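Local coordinates for protein aldehyde dehydrogenase (Trypanosoma brucei, PDB 5MYP) that probably oxidises aldehydes to carboxylic acids with NAD+ as cofactor, at residues 95-100 and 112-117; 116-121 and 194-199; 302-307 and 339-344. All coordinates share one frame; numbering follows the deposited sequence.

Contact 1: residues 95-100 and 112-117; sequences VKPVKP and ELQYEP
Val98 O receives the backbone N-H of Leu113 at 2.8 Å (N to O), with the CA of Glu112 brushing the same oxygen more loosely. The return bond, Val98 N to Leu113 O at 2.9 Å, completes a single antiparallel bridge of the hydrogen-bonded type. It attaches the loop that leaves helix 69-95 to one edge of strand 110-124, whose other backbone bonds here go to strand 454-461. The pairing of strands 110-124 and 454-461, touched by the second subunit, is consistent with the extended oligomerisation arm of the aldehyde dehydrogenase fold.

Glu112 lies alongside Pro97, its OE1 coming 3.8 Å from Pro97 CB. That oxygen has two polar partners: Gln114 NE2, on the same strand, meets it almost straight (175°), within the amide plane, and Arg461 of strand 454-461 adds a salt bridge. The bend of Lys99 at chi2 (-69°) sets its CD 4.1 Å from Glu112 CG, while its NZ pairs with Asp110. The remaining side-chain contacts are apolar. Pro100 CB rests 4.1 Å from Leu113 CG, and both residues also pack on the second subunit, against Gly430 and Pro432 respectively. Val98 CG2 approaches the rim of the Tyr115 ring at CE2, near the ring plane.

Farther along, where the two segments no longer bond directly, two waters take over. Both donate to Val95 O; one accepts from Tyr115 N at 2.9 Å, and the other donates to Tyr115 O at 2.7 Å.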
# COMPACT_ATOMS: atom_id res chain seq x y z
N VAL A 95 -1.37 -16.62 9.93
CA VAL A 95 -2.82 -16.41 10.08
C VAL A 95 -3.28 -15.96 11.47
O VAL A 95 -4.37 -15.40 11.60
CB VAL A 95 -3.64 -17.66 9.65
CG1 VAL A 95 -3.44 -17.97 8.17
CG2 VAL A 95 -3.33 -18.87 10.52
N LYS A 96 -2.47 -16.18 12.51
CA LYS A 96 -2.89 -15.92 13.89
C LYS A 96 -3.01 -14.42 14.17
O LYS A 96 -2.24 -13.64 13.62
CB LYS A 96 -1.93 -16.58 14.90
CG LYS A 96 -0.64 -15.83 15.18
CD LYS A 96 0.42 -16.75 15.79
CE LYS A 96 1.57 -15.94 16.35
NZ LYS A 96 2.77 -16.76 16.67
N PRO A 97 -3.97 -14.03 15.03
CA PRO A 97 -4.06 -12.61 15.41
C PRO A 97 -2.83 -12.13 16.18
O PRO A 97 -2.23 -12.90 16.92
CB PRO A 97 -5.31 -12.55 16.31
CG PRO A 97 -6.08 -13.77 15.99
CD PRO A 97 -5.07 -14.81 15.63
N VAL A 98 -2.48 -10.86 15.97
CA VAL A 98 -1.40 -10.19 16.70
C VAL A 98 -2.01 -9.29 17.78
O VAL A 98 -3.05 -8.65 17.55
CB VAL A 98 -0.54 -9.34 15.72
CG1 VAL A 98 0.48 -8.48 16.46
CG2 VAL A 98 0.16 -10.24 14.71
N LYS A 99 -1.38 -9.26 18.95
CA LYS A 99 -1.80 -8.39 20.05
C LYS A 99 -1.01 -7.08 19.98
O LYS A 99 0.18 -7.06 20.31
CB LYS A 99 -1.56 -9.08 21.40
CG LYS A 99 -2.29 -10.41 21.58
CD LYS A 99 -3.81 -10.27 21.69
CE LYS A 99 -4.25 -9.81 23.07
NZ LYS A 99 -5.67 -9.33 23.05
N PRO A 100 -1.65 -5.98 19.53
CA PRO A 100 -0.92 -4.72 19.39
C PRO A 100 -0.59 -4.05 20.73
O PRO A 100 -1.26 -4.29 21.73
CB PRO A 100 -1.89 -3.84 18.61
CG PRO A 100 -3.23 -4.31 19.05
CD PRO A 100 -3.08 -5.79 19.26
N GLU A 112 -7.02 -6.73 19.11
CA GLU A 112 -6.34 -7.69 18.24
C GLU A 112 -6.21 -7.13 16.82
O GLU A 112 -7.05 -6.34 16.39
CB GLU A 112 -7.16 -8.97 18.12
CG GLU A 112 -7.03 -9.97 19.25
CD GLU A 112 -7.77 -11.27 18.95
OE1 GLU A 112 -8.52 -11.35 17.94
OE2 GLU A 112 -7.62 -12.23 19.72
N LEU A 113 -5.17 -7.56 16.11
CA LEU A 113 -5.04 -7.34 14.67
C LEU A 113 -5.19 -8.69 13.98
O LEU A 113 -4.32 -9.55 14.09
CB LEU A 113 -3.69 -6.69 14.33
CG LEU A 113 -3.33 -5.43 15.11
CD1 LEU A 113 -1.98 -4.89 14.64
CD2 LEU A 113 -4.40 -4.36 14.99
N GLN A 114 -6.33 -8.89 13.32
CA GLN A 114 -6.61 -10.14 12.60
C GLN A 114 -6.23 -9.96 11.13
O GLN A 114 -6.20 -8.83 10.64
CB GLN A 114 -8.10 -10.51 12.71
CG GLN A 114 -8.58 -10.77 14.14
CD GLN A 114 -10.06 -11.14 14.22
OE1 GLN A 114 -10.76 -11.20 13.21
NE2 GLN A 114 -10.53 -11.39 15.44
N TYR A 115 -5.94 -11.06 10.45
CA TYR A 115 -5.65 -11.04 9.01
C TYR A 115 -6.76 -11.77 8.28
O TYR A 115 -7.12 -12.88 8.68
CB TYR A 115 -4.30 -11.69 8.72
CG TYR A 115 -3.16 -10.89 9.29
CD1 TYR A 115 -2.57 -9.88 8.55
CD2 TYR A 115 -2.70 -11.13 10.59
CE1 TYR A 115 -1.53 -9.12 9.07
CE2 TYR A 115 -1.66 -10.38 11.12
CZ TYR A 115 -1.07 -9.38 10.36
OH TYR A 115 -0.04 -8.65 10.88
N GLU A 116 -7.30 -11.16 7.23
CA GLU A 116 -8.34 -11.78 6.42
C GLU A 116 -7.99 -11.72 4.93
O GLU A 116 -7.26 -10.81 4.50
CB GLU A 116 -9.71 -11.12 6.67
CG GLU A 116 -9.79 -9.64 6.33
CD GLU A 116 -11.20 -9.06 6.41
OE1 GLU A 116 -12.15 -9.79 6.76
OE2 GLU A 116 -11.35 -7.86 6.12
N PRO A 117 -8.50 -12.67 4.13
CA PRO A 117 -8.30 -12.59 2.67
C PRO A 117 -8.95 -11.36 2.05
O PRO A 117 -9.88 -10.80 2.62
CB PRO A 117 -8.97 -13.87 2.15
CG PRO A 117 -9.05 -14.78 3.31
CD PRO A 117 -9.19 -13.91 4.52
O HOH W 1 -6.01 -13.34 12.21
O HOH W 2 -5.89 -15.20 9.13

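Contact 2: residues 116-121 and 194-199; sequences EPLGVV and FDHILY
Asp195 and Val120 hold each other twice. Val120 N donates to Asp195 OD2 at 2.9 Å (161°), using the anti lone pair of that oxygen, and Asp195 N donates to Val120 O at 2.8 Å, so carboxylate and main chain together close a ring of bonds. A chi1 of -58° sets Asp195 CG anti to the carbonyl carbon, on the side of Leu118 and Gly119; OD2 lies 3.3 Å from Gly119 CA. Glycine suits the spot: a CB there would collide with OD2, and the backbone angles would jam it against Leu118 O.

Apolar groups flank this pair. Val120 CG1 touches the rim of the Phe194 ring at CD1, 3.7 Å away, and Val120 O lies in the plane of that ring, at its edge. Leu118 sets CB against Asp195 CB and runs CD1 obliquely to His196, 3.9 Å from ND1.

A second shell fixes these groups. Arg25, from helix 16-29, makes a salt bridge to Asp195 OD2. Asn146 OD1 accepts from the backbone N of both Leu118 and Gly119, while Lys391 of the second subunit donates to Leu118 O. His196 is held through NE2 by Thr221 and meets Phe453 edge-to-face; its side chain is about 9 Å from that of Glu223, a predicted active-site residue.

The segments belong to parallel neighbours, strands 110-124 and 196-200, in the sheet that probably forms the core of the Rossmann-like cofactor-binding domain. Two buried nitrogens, N and ND1 of His196, have no partner in the model. An imidazole served through NE2 but not ND1 is probably neutral, whereas the Asp195 carboxylate, bonded to a backbone N-H and to Arg25, is probably stabilised as the anion.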
# COMPACT_ATOMS: atom_id res chain seq x y z
N GLU A 116 -7.30 -11.16 7.23
CA GLU A 116 -8.34 -11.78 6.42
C GLU A 116 -7.99 -11.72 4.93
O GLU A 116 -7.26 -10.81 4.50
CB GLU A 116 -9.71 -11.12 6.67
CG GLU A 116 -9.79 -9.64 6.33
CD GLU A 116 -11.20 -9.06 6.41
OE1 GLU A 116 -12.15 -9.79 6.76
OE2 GLU A 116 -11.35 -7.86 6.12
N PRO A 117 -8.50 -12.67 4.13
CA PRO A 117 -8.30 -12.59 2.67
C PRO A 117 -8.95 -11.36 2.05
O PRO A 117 -9.88 -10.80 2.62
CB PRO A 117 -8.97 -13.87 2.15
CG PRO A 117 -9.05 -14.78 3.31
CD PRO A 117 -9.19 -13.91 4.52
N LEU A 118 -8.45 -10.96 0.88
CA LEU A 118 -8.98 -9.81 0.14
C LEU A 118 -10.10 -10.20 -0.83
O LEU A 118 -11.12 -9.52 -0.91
CB LEU A 118 -7.86 -9.12 -0.63
CG LEU A 118 -6.79 -8.44 0.22
CD1 LEU A 118 -5.60 -8.04 -0.63
CD2 LEU A 118 -7.36 -7.23 0.96
N GLY A 119 -9.90 -11.29 -1.57
CA GLY A 119 -10.86 -11.73 -2.58
C GLY A 119 -10.16 -12.36 -3.77
O GLY A 119 -9.54 -13.41 -3.61
N VAL A 120 -10.28 -11.74 -4.94
CA VAL A 120 -9.60 -12.21 -6.15
C VAL A 120 -8.41 -11.30 -6.46
O VAL A 120 -8.56 -10.07 -6.52
CB VAL A 120 -10.55 -12.27 -7.37
CG1 VAL A 120 -9.90 -13.04 -8.52
CG2 VAL A 120 -11.87 -12.93 -6.99
N VAL A 121 -7.25 -11.92 -6.65
CA VAL A 121 -6.01 -11.21 -6.96
C VAL A 121 -5.66 -11.43 -8.43
O VAL A 121 -5.70 -12.56 -8.92
CB VAL A 121 -4.84 -11.72 -6.08
CG1 VAL A 121 -3.53 -11.04 -6.45
CG2 VAL A 121 -5.17 -11.51 -4.60
N PHE A 194 -10.96 -6.66 -9.36
CA PHE A 194 -10.12 -7.45 -8.46
C PHE A 194 -9.96 -6.72 -7.14
O PHE A 194 -10.22 -5.51 -7.05
CB PHE A 194 -8.75 -7.70 -9.09
CG PHE A 194 -8.81 -8.55 -10.32
CD1 PHE A 194 -8.85 -9.93 -10.22
CD2 PHE A 194 -8.84 -7.97 -11.59
CE1 PHE A 194 -8.91 -10.73 -11.35
CE2 PHE A 194 -8.89 -8.76 -12.72
CZ PHE A 194 -8.93 -10.14 -12.61
N ASP A 195 -9.54 -7.46 -6.12
CA ASP A 195 -9.30 -6.90 -4.79
C ASP A 195 -7.84 -6.53 -4.55
O ASP A 195 -7.53 -5.84 -3.59
CB ASP A 195 -9.83 -7.85 -3.74
CG ASP A 195 -11.31 -8.12 -3.93
OD1 ASP A 195 -12.12 -7.25 -3.53
OD2 ASP A 195 -11.65 -9.17 -4.53
N HIS A 196 -6.96 -7.00 -5.44
CA HIS A 196 -5.57 -6.59 -5.49
C HIS A 196 -5.01 -6.94 -6.87
O HIS A 196 -5.41 -7.94 -7.47
CB HIS A 196 -4.74 -7.32 -4.42
CG HIS A 196 -3.45 -6.64 -4.08
ND1 HIS A 196 -3.31 -5.84 -2.97
CD2 HIS A 196 -2.26 -6.61 -4.73
CE1 HIS A 196 -2.08 -5.36 -2.93
NE2 HIS A 196 -1.42 -5.80 -3.99
N ILE A 197 -4.09 -6.12 -7.36
CA ILE A 197 -3.37 -6.40 -8.61
C ILE A 197 -1.87 -6.33 -8.34
O ILE A 197 -1.38 -5.33 -7.80
CB ILE A 197 -3.75 -5.40 -9.73
CG1 ILE A 197 -5.25 -5.47 -10.05
CG2 ILE A 197 -2.92 -5.66 -10.99
CD1 ILE A 197 -5.79 -4.28 -10.80
N LEU A 198 -1.15 -7.39 -8.69
CA LEU A 198 0.32 -7.34 -8.71
C LEU A 198 0.79 -7.32 -10.16
O LEU A 198 0.44 -8.21 -10.94
CB LEU A 198 0.95 -8.51 -7.94
CG LEU A 198 2.47 -8.37 -7.72
CD1 LEU A 198 2.92 -8.90 -6.36
CD2 LEU A 198 3.29 -9.02 -8.85
N TYR A 199 1.58 -6.31 -10.51
CA TYR A 199 2.14 -6.15 -11.85
C TYR A 199 3.65 -6.04 -11.77
O TYR A 199 4.18 -5.25 -11.00
CB TYR A 199 1.57 -4.90 -12.54
CG TYR A 199 2.30 -4.57 -13.83
CD1 TYR A 199 2.00 -5.23 -15.01
CD2 TYR A 199 3.32 -3.62 -13.85
CE1 TYR A 199 2.68 -4.95 -16.19
CE2 TYR A 199 4.02 -3.34 -15.01
CZ TYR A 199 3.69 -4.00 -16.19
OH TYR A 199 4.37 -3.71 -17.34

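Contact 3: residues 302-307 and 339-344; sequences KQKQQF and EADEAT
Gln305 reaches from the first turn of helix 304-309 to Asp341 and Thr344. Its CB lies against the methyl of Thr344, 3.9 Å from CG2. At chi1 -31° the bond to CG departs from a staggered setting, and the chain bends at chi2 (-65°). CD comes within 4.2 Å of both carboxylate oxygens of Asp341. OE1 stays 4.1 Å from Asp341 OD1, so NE2 carries the polar contact. NE2 makes two weak bonds: one to Asp341 OD2, 2.9 Å but bent, and one to Asp341 OD1, nearly straight but 3.4 Å long. NE2 also lies against Thr344 CG2 (3.6 Å) and near Ala343 CB. The side chains of Gln305 and Asp341 cross at about a right angle, although the amide and carboxylate planes differ by just 26°. Gln305 has two conformers, so the pairing may be only partly occupied.

The carboxylate has firmer holders. Thr344 OG1, 2.7 Å from Asp341 OD2, donates to its anti lone pair, and Thr344 N bonds to the same oxygen from out of the carboxylate plane. Lys304 NZ remains 4.2 Å from Asp341 OD1, too far for a salt bridge.

Asp341, fixed by Thr344, is probably held ready for the weaker bonds from the helix. Its bond to the backbone N three residues on defines an Asx motif in the turn that joins antiparallel strands 340-341 and 346-353.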
# COMPACT_ATOMS: atom_id res chain seq x y z
N LYS A 302 31.47 -23.98 -38.89
CA LYS A 302 30.67 -24.34 -40.06
C LYS A 302 29.26 -23.74 -40.03
O LYS A 302 28.75 -23.31 -41.07
CB LYS A 302 30.58 -25.87 -40.17
CG LYS A 302 29.71 -26.34 -41.33
CD LYS A 302 29.42 -27.83 -41.24
CE LYS A 302 28.51 -28.29 -42.37
NZ LYS A 302 29.09 -27.98 -43.70
N GLN A 303 28.65 -23.71 -38.85
CA GLN A 303 27.32 -23.11 -38.65
C GLN A 303 27.38 -22.12 -37.48
O GLN A 303 27.16 -22.50 -36.33
CB GLN A 303 26.29 -24.21 -38.37
CG GLN A 303 26.18 -25.29 -39.45
CD GLN A 303 25.58 -24.79 -40.75
OE1 GLN A 303 25.02 -23.70 -40.83
NE2 GLN A 303 25.69 -25.61 -41.80
N LYS A 304 27.70 -20.86 -37.78
CA LYS A 304 27.88 -19.82 -36.76
C LYS A 304 26.60 -19.52 -35.99
O LYS A 304 26.62 -19.44 -34.75
CB LYS A 304 28.42 -18.52 -37.38
CG LYS A 304 28.82 -17.47 -36.34
CD LYS A 304 29.13 -16.12 -36.96
CE LYS A 304 29.28 -15.07 -35.87
NZ LYS A 304 29.71 -13.75 -36.38
N GLN A 305 25.50 -19.34 -36.72
CA GLN A 305 24.21 -19.04 -36.12
C GLN A 305 23.70 -20.21 -35.27
O GLN A 305 23.17 -20.00 -34.19
CB GLN A 305 23.17 -18.66 -37.19
CG GLN A 305 23.76 -17.97 -38.42
CD GLN A 305 24.36 -16.62 -38.10
OE1 GLN A 305 25.08 -16.04 -38.92
NE2 GLN A 305 24.07 -16.10 -36.91
N GLN A 306 23.90 -21.44 -35.77
CA GLN A 306 23.58 -22.65 -35.01
C GLN A 306 24.44 -22.79 -33.75
O GLN A 306 23.94 -23.20 -32.71
CB GLN A 306 23.75 -23.89 -35.89
CG GLN A 306 23.21 -25.18 -35.29
CD GLN A 306 23.44 -26.37 -36.20
OE1 GLN A 306 23.09 -26.34 -37.38
NE2 GLN A 306 24.03 -27.43 -35.65
N PHE A 307 25.73 -22.45 -33.86
CA PHE A 307 26.64 -22.48 -32.71
C PHE A 307 26.19 -21.52 -31.60
O PHE A 307 26.22 -21.88 -30.41
CB PHE A 307 28.08 -22.14 -33.14
CG PHE A 307 29.04 -22.00 -32.00
CD1 PHE A 307 29.73 -23.10 -31.51
CD2 PHE A 307 29.28 -20.75 -31.43
CE1 PHE A 307 30.62 -22.97 -30.45
CE2 PHE A 307 30.16 -20.61 -30.36
CZ PHE A 307 30.84 -21.72 -29.88
N GLU A 339 30.99 -7.29 -28.83
CA GLU A 339 30.76 -8.33 -29.83
C GLU A 339 29.27 -8.64 -29.88
O GLU A 339 28.61 -8.71 -28.83
CB GLU A 339 31.53 -9.62 -29.51
CG GLU A 339 33.02 -9.43 -29.21
CD GLU A 339 33.32 -9.26 -27.73
OE1 GLU A 339 32.41 -8.86 -26.97
OE2 GLU A 339 34.47 -9.51 -27.31
N ALA A 340 28.73 -8.81 -31.09
CA ALA A 340 27.31 -9.06 -31.27
C ALA A 340 26.98 -9.82 -32.55
O ALA A 340 27.77 -9.83 -33.50
CB ALA A 340 26.54 -7.75 -31.24
N ASP A 341 25.82 -10.48 -32.55
CA ASP A 341 25.27 -11.15 -33.72
C ASP A 341 23.76 -10.91 -33.75
O ASP A 341 23.03 -11.37 -32.86
CB ASP A 341 25.55 -12.66 -33.70
CG ASP A 341 25.00 -13.37 -34.92
OD1 ASP A 341 25.58 -13.21 -36.02
OD2 ASP A 341 23.99 -14.09 -34.78
N GLU A 342 23.30 -10.18 -34.77
CA GLU A 342 21.90 -9.76 -34.88
C GLU A 342 20.93 -10.92 -35.11
O GLU A 342 19.87 -10.96 -34.49
CB GLU A 342 21.75 -8.72 -35.99
CG GLU A 342 20.35 -8.13 -36.10
CD GLU A 342 20.29 -6.82 -36.88
OE1 GLU A 342 21.34 -6.35 -37.36
OE2 GLU A 342 19.18 -6.27 -37.00
N ALA A 343 21.30 -11.84 -35.99
CA ALA A 343 20.43 -12.98 -36.36
C ALA A 343 20.02 -13.83 -35.15
O ALA A 343 18.87 -14.26 -35.06
CB ALA A 343 21.10 -13.85 -37.41
N THR A 344 20.97 -14.06 -34.24
CA THR A 344 20.73 -14.83 -33.01
C THR A 344 20.49 -13.94 -31.77
O THR A 344 20.41 -14.46 -30.66
CB THR A 344 21.92 -15.77 -32.72
OG1 THR A 344 23.09 -14.99 -32.43
CG2 THR A 344 22.19 -16.71 -33.90

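Overall arrangement
Contacts 1 and 2 follow one another along strand 110-124, sharing Glu116 and Pro117, with centres about 18 Å apart; both touch the second subunit. Contact 1 lies at the surface, where main-chain bonds and bridging waters join the segments and charged side chains find ion-pair partners nearby. In buried contact 2, a carboxylate held by backbone and arginine sits among apolar side chains where a break in strand 110-124 meets the start of strand 196-200. Contact 3, across the chain's centre and about 57 Å from contact 1 (centre to centre), belongs to the other sheet's margin. Also superficial but untouched by the second subunit, it relies on weak side-chain bonds from a helix to a turn.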